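Local coordinates for JSC1_58120g3 ([Leptolyngbya] sp. JSC-1, PDB 6XHH), which absorbs far-red light in its dark state through a bilin held in its GAF domain and probably serves as a light-sensing signalling module, at residues N84-V89 with T97-G102; Q3-V8 with V160-R165; R7-I12 with A167-V172. One frame throughout, in Å; residues are numbered along the deposited sequence.

Contact 1 (N84-V89 with T97-G102); sequences NQPFVV and TIWEEG. With M1V (mesobiliverdin IX(alpha)), chain C.
Pro86 sets the CG-CD edge of its ring on one face of the Trp99 indole, and this pair ties the edge of the GAF-fold sheet to the following chain. Strand 87-89 is the outermost strand at one side of the six-stranded antiparallel sheet. The pyrrolidine of Pro86 can be followed atom by atom. CB is turned to Val160 of helix 157-178, which backs the contact. CG sits 3.3 Å from CD2 of Trp99, over the middle of the bicyclic system. CD completes a CH-pi contact, 3.3 Å from the centroid of the five-membered ring and only 13° off its normal. The opposite face of the indole is covered by the backbone of Gly102, whose C lies toward the rim, so the ring is sandwiched. Trp99 is swung into this slot by placing CG anti to the backbone N (chi1 178°). Its NE1 is not left bare: it donates to a water at 3.0 Å, which in turn donates to Asn84 O, fixing the ring edge to the backbone before the proline.

Farther along, the two backbones come together at Val88 and Thr97. Thr97 N donates to Val88 O at 2.8 Å with an N-H...O angle of 161°, while Val88 N and Thr97 O are joined through a second water that accepts from the former and donates to the latter. The direct bond and the water bridge together hold the pair, and Val88 CG1 rests 4.2 Å from Thr97 CB.

Phe87, the intervening residue, starts away from residues 97-102, and its ring lines the bilin pocket, where it also meets the ring of His117. The CAC methylene of mesobiliverdin IX(alpha), which begins a propionate arm, lies over the centre of the phenyl face, 3.8 Å from Phe87 CD1.

Contact 2 (Q3-V8 with V160-R165); sequences QALNRV and VQLLMR
Both Leu5 and Leu162 carry CG opposite the backbone N about the first torsion (chi1 177° and -177°), and these two settings bring their branches together between helix 2-13 and helix 157-178. The side chains slide past one another in opposite directions, so that the end of Leu162 reaches the base of Leu5. A single methyl, CD2 of Leu162, does the touching: it presses on Leu5 CB at 3.5 Å, tighter than usual van der Waals contact, and lies 3.6 Å from Leu5 CD1. The backbones are correspondingly near, with the CA atoms of Leu5 and Leu162 6.6 Å apart.

The other methyl of Leu5 reaches past Leu162 to the next turn of its helix. Leu5 CD2 meets Arg165 CB at 3.7 Å and, a little farther off, Arg165 CG. Only the aliphatic root of the arginine is used; the chain then bends at its second and third torsions and leads the guanidinium away, where NE forms a salt bridge with Asp168 OD2 one turn on. Replacing Leu5 by an alanine is likely to open a gap beside Arg165 CB and leave Leu162 CD2 with little but a CB to pack on.

Helix 18-33 closes one flank, with Leu32 touching both Ala4 and Leu162. On the far side of helix 157-178, Leu163 packs on Ala130 and Val132 of the sheet. The arrangement is that of the GAF fold, in which the C-terminal helix lies on the back of the antiparallel sheet and the N-terminal helix packs on it and on helix 18-33, the bilin being bound on the other side of the sheet.

Contact 3 (R7-I12 with A167-V172); sequences RVITKI and ADQLGV
Ile9 and Gln169 meet nearly at right angles in the helical layer of the GAF fold, where helix 2-13 and helix 157-178 run alongside each other in the same general direction. The contact is mostly hydrocarbon, even though one partner is a glutamine. Gln169 CG touches Ile9 CG1 at 3.8 Å, and the Ile9 CD1 methyl stretches along to reach both CG and CD of the glutamine, each at 4.0 Å. The remaining branch, Ile9 CG2, borders the amide oxygen, with OE1 4.0 Å away. Gln169 thus offers its methylene to the isoleucine and lays its amide beside the same side chain.

The bend at the second torsion of Gln169 (chi2 -48°) explains this: instead of running straight out, the chain folds and carries its carboxamide across Ile9. One turn later on the N-terminal helix, Ile12 supplies looser support, its CD1 standing 4.4 Å from Gln169 CB. The CA atoms of Ile9 and Gln169 are 7.3 Å apart, and with just these three residues touching, the interface is slight and partly buried.

Farther out, helix 18-33 covers the buried side: its Thr25 touches both Ile12 and Leu170, and Phe22 also packs on Leu170. Beyond helix 157-178, Ala167 and Leu170 rest on Ile134 of the sheet. On another face of helix 2-13, Glu28 of helix 18-33 pairs with two successive turns: its OE1 with Arg7 NH2 and its OE2 with Lys11 NZ.

How the contacts relate
Contacts 2 and 3 are successive stretches of one helix pair, their centres 8 Å apart and overlapping in sequence at Arg7 and Val8, with partners advancing along helix 157-178. Contact 1, nested in sequence inside the loop that each of them closes, is reached through the start of that helix: its centre lies 17 Å from that of contact 2, yet Val88 CG2 packs on Val160 CG2 at 3.8 Å, and Asn84 O meets Met164 CE. Contact 3 is more remote, its centre 21 Å from that of contact 1, with no touch. Among the three, only contact 1 includes a bilin-pocket residue, Phe87, so it meets the chromophore, and helix 157-178 lies against its far side.

Contact 1 (N84-V89 with T97-G102)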
loop_
_atom_site.group_PDB
_atom_site.type_symbol
_atom_site.label_atom_id
_atom_site.label_comp_id
_atom_site.label_asym_id
_atom_site.label_seq_id
_atom_site.Cartn_x
_atom_site.Cartn_y
_atom_site.Cartn_z
ATOM N N ASN A 84 -11.745 4.945 -0.493
ATOM C CA ASN A 84 -10.594 5.114 0.405
ATOM C C ASN A 84 -10.678 4.208 1.632
ATOM O O ASN A 84 -10.338 4.606 2.754
ATOM C CB ASN A 84 -10.417 6.567 0.838
ATOM C CG ASN A 84 -9.040 6.816 1.412
ATOM O OD1 ASN A 84 -8.122 6.006 1.209
ATOM N ND2 ASN A 84 -8.883 7.915 2.147
ATOM N N GLN A 85 -11.107 2.970 1.415
ATOM C CA GLN A 85 -11.001 1.979 2.477
ATOM C C GLN A 85 -9.679 1.219 2.343
ATOM O O GLN A 85 -9.260 0.897 1.223
ATOM C CB GLN A 85 -12.178 1.009 2.419
ATOM C CG GLN A 85 -13.510 1.677 2.741
ATOM C CD GLN A 85 -14.523 0.698 3.314
ATOM O OE1 GLN A 85 -14.200 -0.113 4.192
ATOM N NE2 GLN A 85 -15.755 0.764 2.817
ATOM N N PRO A 86 -8.982 0.951 3.443
ATOM C CA PRO A 86 -7.757 0.149 3.369
ATOM C C PRO A 86 -8.079 -1.336 3.286
ATOM O O PRO A 86 -9.200 -1.781 3.552
ATOM C CB PRO A 86 -7.046 0.471 4.685
ATOM C CG PRO A 86 -8.159 0.692 5.636
ATOM C CD PRO A 86 -9.274 1.361 4.826
ATOM N N PHE A 87 -7.051 -2.104 2.932
ATOM C CA PHE A 87 -7.075 -3.561 2.932
ATOM C C PHE A 87 -5.947 -4.046 3.834
ATOM O O PHE A 87 -4.772 -3.803 3.542
ATOM C CB PHE A 87 -6.918 -4.091 1.509
ATOM C CG PHE A 87 -7.164 -5.565 1.369
ATOM C CD1 PHE A 87 -8.407 -6.097 1.647
ATOM C CD2 PHE A 87 -6.154 -6.409 0.946
ATOM C CE1 PHE A 87 -8.643 -7.446 1.519
ATOM C CE2 PHE A 87 -6.392 -7.761 0.818
ATOM C CZ PHE A 87 -7.630 -8.284 1.093
ATOM N N VAL A 88 -6.300 -4.727 4.920
ATOM C CA VAL A 88 -5.390 -4.994 6.033
ATOM C C VAL A 88 -5.378 -6.492 6.301
ATOM O O VAL A 88 -6.393 -7.047 6.724
ATOM C CB VAL A 88 -5.804 -4.234 7.298
ATOM C CG1 VAL A 88 -4.789 -4.460 8.406
ATOM C CG2 VAL A 88 -5.999 -2.735 6.995
ATOM N N VAL A 89 -4.245 -7.146 6.056
ATOM C CA VAL A 89 -4.141 -8.610 6.151
ATOM C C VAL A 89 -2.879 -8.984 6.926
ATOM O O VAL A 89 -1.767 -8.939 6.381
ATOM C CB VAL A 89 -4.147 -9.260 4.767
ATOM C CG1 VAL A 89 -4.029 -10.786 4.898
ATOM C CG2 VAL A 89 -5.413 -8.857 4.006
ATOM N N THR A 97 -8.519 -8.003 8.259
ATOM C CA THR A 97 -9.103 -7.314 9.400
ATOM C C THR A 97 -10.220 -6.396 8.920
ATOM O O THR A 97 -10.005 -5.566 8.031
ATOM C CB THR A 97 -8.026 -6.490 10.112
ATOM O OG1 THR A 97 -6.961 -7.352 10.533
ATOM C CG2 THR A 97 -8.616 -5.774 11.317
ATOM N N ILE A 98 -11.411 -6.531 9.506
ATOM C CA ILE A 98 -12.540 -5.739 9.022
ATOM C C ILE A 98 -12.378 -4.287 9.454
ATOM O O ILE A 98 -12.126 -3.990 10.631
ATOM C CB ILE A 98 -13.875 -6.328 9.501
ATOM C CG1 ILE A 98 -13.995 -7.792 9.043
ATOM C CG2 ILE A 98 -15.012 -5.519 8.917
ATOM C CD1 ILE A 98 -13.897 -7.982 7.544
ATOM N N TRP A 99 -12.509 -3.379 8.487
ATOM C CA TRP A 99 -12.355 -1.939 8.677
ATOM C C TRP A 99 -13.700 -1.275 8.425
ATOM O O TRP A 99 -14.217 -1.323 7.300
ATOM C CB TRP A 99 -11.298 -1.406 7.715
ATOM C CG TRP A 99 -11.038 0.072 7.747
ATOM C CD1 TRP A 99 -11.725 1.052 7.090
ATOM C CD2 TRP A 99 -9.979 0.712 8.445
ATOM N NE1 TRP A 99 -11.158 2.279 7.355
ATOM C CE2 TRP A 99 -10.084 2.096 8.187
ATOM C CE3 TRP A 99 -8.966 0.254 9.288
ATOM C CZ2 TRP A 99 -9.189 3.020 8.721
ATOM C CZ3 TRP A 99 -8.080 1.173 9.816
ATOM C CH2 TRP A 99 -8.203 2.541 9.539
ATOM N N GLU A 100 -14.260 -0.657 9.467
ATOM C CA GLU A 100 -15.566 -0.012 9.397
ATOM C C GLU A 100 -15.544 1.249 10.250
ATOM O O GLU A 100 -14.988 1.246 11.353
ATOM C CB GLU A 100 -16.688 -0.960 9.878
ATOM C CG GLU A 100 -16.888 -2.161 8.965
ATOM C CD GLU A 100 -17.798 -3.230 9.551
ATOM O OE1 GLU A 100 -18.044 -3.219 10.779
ATOM O OE2 GLU A 100 -18.242 -4.093 8.763
ATOM N N GLU A 101 -16.168 2.314 9.738
ATOM C CA GLU A 101 -16.165 3.630 10.391
ATOM C C GLU A 101 -14.741 4.071 10.714
ATOM O O GLU A 101 -14.450 4.565 11.805
ATOM C CB GLU A 101 -17.043 3.638 11.650
ATOM C CG GLU A 101 -18.531 3.520 11.348
ATOM C CD GLU A 101 -19.411 3.493 12.582
ATOM O OE1 GLU A 101 -18.889 3.364 13.711
ATOM O OE2 GLU A 101 -20.649 3.580 12.416
ATOM N N GLY A 102 -13.832 3.836 9.765
ATOM C CA GLY A 102 -12.460 4.294 9.880
ATOM C C GLY A 102 -11.634 3.641 10.965
ATOM O O GLY A 102 -10.673 4.250 11.438
HETATM O OA M1V C . -4.702 -11.520 -9.252
HETATM C C1A M1V C . -5.787 -12.016 -8.991
HETATM N NA M1V C . -6.640 -11.523 -8.083
HETATM C C2A M1V C . -6.331 -13.168 -9.594
HETATM C CMA M1V C . -5.669 -14.006 -10.663
HETATM C C3A M1V C . -7.581 -13.400 -9.026
HETATM C CAA M1V C . -8.522 -14.502 -9.336
HETATM C CBA M1V C . -9.855 -13.991 -9.885
HETATM C C4A M1V C . -7.784 -12.324 -8.030
HETATM C CHA M1V C . -8.908 -12.183 -7.262
HETATM C C1B M1V C . -9.254 -11.176 -6.254
HETATM C C2B M1V C . -10.465 -11.255 -5.518
HETATM C CMB M1V C . -11.506 -12.341 -5.642
HETATM C C3B M1V C . -10.501 -10.185 -4.674
HETATM C CAB M1V C . -11.602 -9.855 -3.683
HETATM C CBB M1V C . -11.127 -10.145 -2.249
HETATM C CGB M1V C . -10.968 -11.634 -2.031
HETATM O O2B M1V C . -11.980 -12.375 -2.018
HETATM O O1B M1V C . -9.841 -12.152 -1.862
HETATM N NB M1V C . -8.589 -10.078 -5.864
HETATM C C4B M1V C . -9.305 -9.444 -4.911
HETATM C CHB M1V C . -9.024 -8.260 -4.211
HETATM C C1C M1V C . -7.863 -7.480 -4.114
HETATM C C2C M1V C . -7.690 -6.511 -3.116
HETATM C CAC M1V C . -8.738 -6.132 -2.091
HETATM C CBC M1V C . -9.659 -5.148 -2.866
HETATM C CGC M1V C . -11.042 -4.933 -2.267
HETATM O O2C M1V C . -11.373 -5.499 -1.201
HETATM O O1C M1V C . -11.881 -4.193 -2.840
HETATM C C3C M1V C . -6.438 -5.934 -3.317
HETATM C CMC M1V C . -5.849 -4.843 -2.466
HETATM N NC M1V C . -6.727 -7.515 -4.892
HETATM C C4C M1V C . -5.841 -6.580 -4.419
HETATM C CHC M1V C . -4.592 -6.402 -5.082
HETATM C C1D M1V C . -3.480 -5.682 -4.718
HETATM C C2D M1V C . -2.676 -4.902 -5.593
HETATM C CMD M1V C . -2.935 -4.682 -7.064
HETATM N ND M1V C . -2.903 -5.646 -3.456
HETATM C C4D M1V C . -1.809 -4.858 -3.514
HETATM O OD M1V C . -1.086 -4.637 -2.542
HETATM C C3D M1V C . -1.658 -4.380 -4.856
HETATM C CAD M1V C . -0.584 -3.452 -5.364
HETATM C CBD M1V C . 0.710 -4.221 -5.518
HETATM O O HOH W 1 -11.367 4.803 5.694
HETATM O O HOH W 2 -9.110 -4.873 5.549
#

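Contact 2 (Q3-V8 with V160-R165)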
loop_
_atom_site.group_PDB
_atom_site.type_symbol
_atom_site.label_atom_id
_atom_site.label_comp_id
_atom_site.label_asym_id
_atom_site.label_seq_id
_atom_site.Cartn_x
_atom_site.Cartn_y
_atom_site.Cartn_z
ATOM N N GLN A 3 4.524 12.193 15.143
ATOM C CA GLN A 3 5.960 12.444 15.100
ATOM C C GLN A 3 6.622 11.618 14.007
ATOM O O GLN A 3 7.430 12.139 13.227
ATOM C CB GLN A 3 6.592 12.149 16.463
ATOM C CG GLN A 3 5.753 12.571 17.676
ATOM C CD GLN A 3 4.622 11.605 18.005
ATOM O OE1 GLN A 3 4.856 10.488 18.471
ATOM N NE2 GLN A 3 3.390 12.036 17.775
ATOM N N ALA A 4 6.289 10.328 13.928
ATOM C CA ALA A 4 6.769 9.513 12.818
ATOM C C ALA A 4 6.286 10.071 11.483
ATOM O O ALA A 4 7.065 10.178 10.531
ATOM C CB ALA A 4 6.322 8.060 12.995
ATOM N N LEU A 5 5.006 10.450 11.400
ATOM C CA LEU A 5 4.490 11.031 10.162
ATOM C C LEU A 5 5.213 12.321 9.806
ATOM O O LEU A 5 5.568 12.538 8.644
ATOM C CB LEU A 5 2.991 11.297 10.276
ATOM C CG LEU A 5 2.330 11.972 9.073
ATOM C CD1 LEU A 5 2.484 11.118 7.816
ATOM C CD2 LEU A 5 0.854 12.164 9.386
ATOM N N ASN A 6 5.419 13.200 10.787
ATOM C CA ASN A 6 6.090 14.462 10.500
ATOM C C ASN A 6 7.497 14.218 9.975
ATOM O O ASN A 6 7.964 14.927 9.077
ATOM C CB ASN A 6 6.120 15.334 11.753
ATOM C CG ASN A 6 6.906 16.607 11.549
ATOM O OD1 ASN A 6 6.505 17.478 10.776
ATOM N ND2 ASN A 6 8.038 16.723 12.237
ATOM N N ARG A 7 8.172 13.198 10.506
ATOM C CA ARG A 7 9.488 12.815 10.006
ATOM C C ARG A 7 9.413 12.371 8.553
ATOM O O ARG A 7 10.244 12.767 7.728
ATOM C CB ARG A 7 10.067 11.699 10.873
ATOM C CG ARG A 7 11.537 11.434 10.639
ATOM C CD ARG A 7 11.979 10.138 11.305
ATOM N NE ARG A 7 11.620 8.965 10.512
ATOM C CZ ARG A 7 12.295 8.557 9.442
ATOM N NH1 ARG A 7 13.356 9.243 9.029
ATOM N NH2 ARG A 7 11.904 7.474 8.779
ATOM N N VAL A 8 8.423 11.535 8.224
ATOM C CA VAL A 8 8.264 11.066 6.849
ATOM C C VAL A 8 8.012 12.243 5.911
ATOM O O VAL A 8 8.637 12.360 4.853
ATOM C CB VAL A 8 7.133 10.023 6.762
ATOM C CG1 VAL A 8 6.905 9.594 5.325
ATOM C CG2 VAL A 8 7.440 8.817 7.628
ATOM N N VAL A 160 -2.130 1.699 9.979
ATOM C CA VAL A 160 -2.933 1.874 8.771
ATOM C C VAL A 160 -3.257 3.349 8.564
ATOM O O VAL A 160 -3.208 3.868 7.439
ATOM C CB VAL A 160 -4.206 1.006 8.856
ATOM C CG1 VAL A 160 -5.030 1.168 7.602
ATOM C CG2 VAL A 160 -3.841 -0.461 9.066
ATOM N N GLN A 161 -3.568 4.057 9.648
ATOM C CA GLN A 161 -3.813 5.488 9.534
ATOM C C GLN A 161 -2.573 6.223 9.044
ATOM O O GLN A 161 -2.667 7.084 8.157
ATOM C CB GLN A 161 -4.299 6.039 10.878
ATOM C CG GLN A 161 -5.787 5.820 11.083
ATOM C CD GLN A 161 -6.172 5.387 12.490
ATOM O OE1 GLN A 161 -5.437 5.605 13.453
ATOM N NE2 GLN A 161 -7.340 4.762 12.609
ATOM N N LEU A 162 -1.397 5.879 9.579
ATOM C CA LEU A 162 -0.162 6.481 9.089
ATOM C C LEU A 162 -0.004 6.234 7.597
ATOM O O LEU A 162 0.316 7.149 6.828
ATOM C CB LEU A 162 1.039 5.932 9.868
ATOM C CG LEU A 162 2.472 6.442 9.616
ATOM C CD1 LEU A 162 3.113 5.826 8.380
ATOM C CD2 LEU A 162 2.526 7.939 9.529
ATOM N N LEU A 163 -0.202 4.983 7.168
ATOM C CA LEU A 163 -0.031 4.658 5.757
ATOM C C LEU A 163 -0.944 5.496 4.885
ATOM O O LEU A 163 -0.543 5.948 3.808
ATOM C CB LEU A 163 -0.316 3.173 5.523
ATOM C CG LEU A 163 0.807 2.143 5.642
ATOM C CD1 LEU A 163 0.272 0.744 5.354
ATOM C CD2 LEU A 163 1.980 2.451 4.706
ATOM N N MET A 164 -2.187 5.702 5.334
ATOM C CA MET A 164 -3.131 6.499 4.569
ATOM C C MET A 164 -2.707 7.959 4.503
ATOM O O MET A 164 -2.901 8.605 3.471
ATOM C CB MET A 164 -4.533 6.362 5.169
ATOM C CG MET A 164 -5.094 4.930 5.079
ATOM S SD MET A 164 -6.697 4.663 5.875
ATOM C CE MET A 164 -7.753 5.716 4.898
ATOM N N ARG A 165 -2.100 8.486 5.573
ATOM C CA ARG A 165 -1.623 9.868 5.540
ATOM C C ARG A 165 -0.413 10.007 4.630
ATOM O O ARG A 165 -0.264 11.020 3.942
ATOM C CB ARG A 165 -1.269 10.353 6.945
ATOM C CG ARG A 165 -2.439 10.403 7.916
ATOM C CD ARG A 165 -3.516 11.368 7.468
ATOM N NE ARG A 165 -4.449 10.767 6.515
ATOM C CZ ARG A 165 -5.311 9.798 6.814
ATOM N NH1 ARG A 165 -5.363 9.302 8.043
ATOM N NH2 ARG A 165 -6.122 9.321 5.879
#

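Contact 3 (R7-I12 with A167-V172)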
loop_
_atom_site.group_PDB
_atom_site.type_symbol
_atom_site.label_atom_id
_atom_site.label_comp_id
_atom_site.label_asym_id
_atom_site.label_seq_id
_atom_site.Cartn_x
_atom_site.Cartn_y
_atom_site.Cartn_z
ATOM N N ARG A 7 8.172 13.198 10.506
ATOM C CA ARG A 7 9.488 12.815 10.006
ATOM C C ARG A 7 9.413 12.371 8.553
ATOM O O ARG A 7 10.244 12.767 7.728
ATOM C CB ARG A 7 10.067 11.699 10.873
ATOM C CG ARG A 7 11.537 11.434 10.639
ATOM C CD ARG A 7 11.979 10.138 11.305
ATOM N NE ARG A 7 11.620 8.965 10.512
ATOM C CZ ARG A 7 12.295 8.557 9.442
ATOM N NH1 ARG A 7 13.356 9.243 9.029
ATOM N NH2 ARG A 7 11.904 7.474 8.779
ATOM N N VAL A 8 8.423 11.535 8.224
ATOM C CA VAL A 8 8.264 11.066 6.849
ATOM C C VAL A 8 8.012 12.243 5.911
ATOM O O VAL A 8 8.637 12.360 4.853
ATOM C CB VAL A 8 7.133 10.023 6.762
ATOM C CG1 VAL A 8 6.905 9.594 5.325
ATOM C CG2 VAL A 8 7.440 8.817 7.628
ATOM N N ILE A 9 7.091 13.138 6.290
ATOM C CA ILE A 9 6.755 14.270 5.426
ATOM C C ILE A 9 7.966 15.171 5.219
ATOM O O ILE A 9 8.194 15.688 4.119
ATOM C CB ILE A 9 5.559 15.049 6.012
ATOM C CG1 ILE A 9 4.340 14.135 6.127
ATOM C CG2 ILE A 9 5.238 16.272 5.160
ATOM C CD1 ILE A 9 3.138 14.801 6.761
ATOM N N THR A 10 8.762 15.371 6.272
ATOM C CA THR A 10 9.991 16.147 6.148
ATOM C C THR A 10 10.908 15.561 5.080
ATOM O O THR A 10 11.362 16.276 4.178
ATOM C CB THR A 10 10.702 16.208 7.500
ATOM O OG1 THR A 10 9.865 16.888 8.447
ATOM C CG2 THR A 10 12.029 16.949 7.378
ATOM N N LYS A 11 11.166 14.247 5.146
ATOM C CA LYS A 11 12.058 13.620 4.171
ATOM C C LYS A 11 11.506 13.738 2.756
ATOM O O LYS A 11 12.255 13.999 1.803
ATOM C CB LYS A 11 12.285 12.150 4.537
ATOM C CG LYS A 11 13.050 11.934 5.829
ATOM C CD LYS A 11 14.455 12.521 5.752
ATOM C CE LYS A 11 15.213 12.019 4.531
ATOM N NZ LYS A 11 15.271 10.537 4.467
ATOM N N ILE A 12 10.191 13.568 2.604
ATOM C CA ILE A 12 9.553 13.669 1.295
ATOM C C ILE A 12 9.761 15.051 0.693
ATOM O O ILE A 12 10.044 15.190 -0.503
ATOM C CB ILE A 12 8.057 13.328 1.418
ATOM C CG1 ILE A 12 7.873 11.817 1.517
ATOM C CG2 ILE A 12 7.271 13.940 0.264
ATOM C CD1 ILE A 12 6.460 11.400 1.874
ATOM N N ALA A 167 0.121 8.111 1.997
ATOM C CA ALA A 167 -0.447 8.057 0.655
ATOM C C ALA A 167 -1.082 9.393 0.277
ATOM O O ALA A 167 -1.008 9.820 -0.881
ATOM C CB ALA A 167 -1.462 6.915 0.568
ATOM N N ASP A 168 -1.712 10.064 1.241
ATOM C CA ASP A 168 -2.200 11.420 1.006
ATOM C C ASP A 168 -1.077 12.331 0.521
ATOM O O ASP A 168 -1.241 13.081 -0.448
ATOM C CB ASP A 168 -2.815 11.979 2.289
ATOM C CG ASP A 168 -4.187 11.396 2.595
ATOM O OD1 ASP A 168 -4.797 10.771 1.703
ATOM O OD2 ASP A 168 -4.647 11.590 3.741
ATOM N N GLN A 169 0.072 12.287 1.203
ATOM C CA GLN A 169 1.211 13.115 0.813
ATOM C C GLN A 169 1.705 12.758 -0.585
ATOM O O GLN A 169 2.004 13.642 -1.391
ATOM C CB GLN A 169 2.334 12.957 1.836
ATOM C CG GLN A 169 2.000 13.516 3.198
ATOM C CD GLN A 169 1.426 14.917 3.108
ATOM O OE1 GLN A 169 2.096 15.841 2.657
ATOM N NE2 GLN A 169 0.169 15.072 3.509
ATOM N N LEU A 170 1.793 11.463 -0.883
ATOM C CA LEU A 170 2.125 11.030 -2.235
ATOM C C LEU A 170 1.144 11.601 -3.242
ATOM O O LEU A 170 1.543 12.118 -4.290
ATOM C CB LEU A 170 2.132 9.503 -2.309
ATOM C CG LEU A 170 3.328 8.770 -1.715
ATOM C CD1 LEU A 170 3.056 7.275 -1.762
ATOM C CD2 LEU A 170 4.604 9.111 -2.480
ATOM N N GLY A 171 -0.155 11.516 -2.937
ATOM C CA GLY A 171 -1.157 12.022 -3.861
ATOM C C GLY A 171 -1.021 13.509 -4.116
ATOM O O GLY A 171 -1.167 13.965 -5.251
ATOM N N VAL A 172 -0.744 14.279 -3.062
ATOM C CA VAL A 172 -0.516 15.715 -3.210
ATOM C C VAL A 172 0.708 15.972 -4.085
ATOM O O VAL A 172 0.704 16.860 -4.947
ATOM C CB VAL A 172 -0.378 16.367 -1.824
ATOM C CG1 VAL A 172 0.010 17.821 -1.960
ATOM C CG2 VAL A 172 -1.688 16.244 -1.054
#